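Local coordinates for gamma-glutamyl-gamma-aminobutyrate hydrolase PuuD (Escherichia coli, PDB 6VTV) that hydrolyses the gamma-glutamyl linkage of gamma-glutamyl-gamma-aminobutyrate, releasing 4-aminobutanoate and glutamate in the last step of this route of putrescine breakdown, at the interface of chains A and B. Coordinates in Å, arbitrary orientation; residue numbers count along the deposited sequence, not the author numbering. Chains: chain A/B, Gamma-glutamyl-gamma-aminobutyrate hydrolase PuuD.

The interface of chains A and B. Residues chain A 32-34, 157, 229; chain B 26-28.
B:His26, at the start of strand 26-32, pushes its imidazole into chain A among A:Gln32, A:Lys34 and A:Tyr157. The carboxamide of A:Gln32 stands above the imidazole plane, just outside the CG-CD2 edge, its plane turned 45° from the ring, and brings NE2 to 3.3 Å from B:His26 CD2. The aliphatic CD and CE of A:Lys34 pass the ND1 side, while A:Tyr157 meets the imidazole tip to tip, its CE1 3.7 Å from B:His26 CE1. Next along the strand, the carbonyl of B:Ala27 accepts a nearly straight hydrogen bond from the backbone N of A:Glu33, 2.9 Å from N to O. The same oxygen is joined through a water to A:Lys34 N, so the first turn of helix 33-42 grips it twice. The extended A:Glu33 side chain runs alongside B:Ala27, with its carboxylate carbon CD 3.7 Å from the methyl CB. A second water links A:Gln32 NE2 to the B:Thr28 hydroxyl OG1, which also bonds to B:His26 O within its own strand. Behind this first shell, A:Lys34 NZ donates to A:Gln32 OE1 at 2.6 Å and, with the water on NE2, would set the turn of the carboxamide; with CG between the backbone N and the carbonyl carbon (chi1 65°), and bends at chi3 and chi4, the lysine chain folds back to reach it. A:Trp229, directly after A:Glu228 of the catalytic triad, backs A:Tyr157 with CE3 3.8 Å above one face of its ring. With A:Gln32 and B:Thr28 paired as an antiparallel bridge, the patch and its two-fold twin join the strands of the homodimer. The patch centre is about 9 Å from A:His226, and the partner's histidine may lend support to this region.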
# COMPACT_ATOMS: atom_id res chain seq x y z
N GLN A 32 2.53 -8.31 -0.43
CA GLN A 32 3.36 -9.22 0.34
C GLN A 32 4.72 -8.59 0.62
O GLN A 32 5.30 -7.91 -0.23
CB GLN A 32 3.54 -10.54 -0.40
CG GLN A 32 2.34 -11.47 -0.29
CD GLN A 32 2.52 -12.74 -1.09
OE1 GLN A 32 3.42 -12.84 -1.93
NE2 GLN A 32 1.68 -13.73 -0.83
N GLU A 33 5.23 -8.82 1.83
CA GLU A 33 6.46 -8.17 2.26
C GLU A 33 7.68 -8.67 1.49
O GLU A 33 8.64 -7.92 1.31
CB GLU A 33 6.67 -8.35 3.76
CG GLU A 33 5.70 -7.54 4.61
CD GLU A 33 6.03 -7.62 6.09
OE1 GLU A 33 6.99 -8.33 6.46
OE2 GLU A 33 5.31 -6.98 6.89
N LYS A 34 7.66 -9.93 1.03
CA LYS A 34 8.83 -10.47 0.35
C LYS A 34 9.11 -9.74 -0.96
O LYS A 34 10.27 -9.69 -1.40
CB LYS A 34 8.65 -11.97 0.11
CG LYS A 34 7.53 -12.37 -0.84
CD LYS A 34 7.13 -13.82 -0.59
CE LYS A 34 6.77 -14.55 -1.87
NZ LYS A 34 5.65 -13.92 -2.62
N TYR A 157 8.64 -22.65 -3.27
CA TYR A 157 9.48 -21.68 -3.96
C TYR A 157 10.86 -22.24 -4.31
O TYR A 157 11.73 -21.48 -4.75
CB TYR A 157 9.62 -20.41 -3.12
CG TYR A 157 8.40 -19.53 -3.14
CD1 TYR A 157 7.36 -19.73 -2.24
CD2 TYR A 157 8.27 -18.50 -4.06
CE1 TYR A 157 6.24 -18.93 -2.25
CE2 TYR A 157 7.15 -17.69 -4.08
CZ TYR A 157 6.14 -17.91 -3.17
OH TYR A 157 5.02 -17.11 -3.19
N TRP A 229 11.80 -14.23 -3.73
CA TRP A 229 11.89 -15.19 -2.64
C TRP A 229 13.32 -15.26 -2.12
O TRP A 229 14.19 -15.85 -2.76
CB TRP A 229 11.41 -16.56 -3.12
CG TRP A 229 11.57 -17.63 -2.10
CD1 TRP A 229 12.51 -18.62 -2.08
CD2 TRP A 229 10.77 -17.82 -0.93
NE1 TRP A 229 12.34 -19.42 -0.98
CE2 TRP A 229 11.27 -18.95 -0.25
CE3 TRP A 229 9.67 -17.15 -0.39
CZ2 TRP A 229 10.72 -19.42 0.94
CZ3 TRP A 229 9.12 -17.62 0.79
CH2 TRP A 229 9.65 -18.74 1.44
N HIS B 26 2.17 -15.75 4.24
CA HIS B 26 3.11 -14.69 3.92
C HIS B 26 2.77 -13.43 4.69
O HIS B 26 1.61 -13.01 4.73
CB HIS B 26 3.10 -14.40 2.41
CG HIS B 26 3.41 -15.59 1.57
ND1 HIS B 26 4.69 -16.07 1.39
CD2 HIS B 26 2.59 -16.43 0.88
CE1 HIS B 26 4.65 -17.14 0.61
NE2 HIS B 26 3.39 -17.38 0.29
N ALA B 27 3.79 -12.83 5.31
CA ALA B 27 3.64 -11.51 5.91
C ALA B 27 3.26 -10.50 4.83
O ALA B 27 3.89 -10.44 3.77
CB ALA B 27 4.94 -11.10 6.60
N THR B 28 2.23 -9.71 5.11
CA THR B 28 1.66 -8.82 4.11
C THR B 28 1.36 -7.46 4.73
O THR B 28 0.92 -7.38 5.88
CB THR B 28 0.37 -9.41 3.52
OG1 THR B 28 0.63 -10.74 3.05
CG2 THR B 28 -0.13 -8.57 2.36
O HOH W 1 5.93 -11.80 2.26
O HOH W 2 -0.41 -12.93 0.90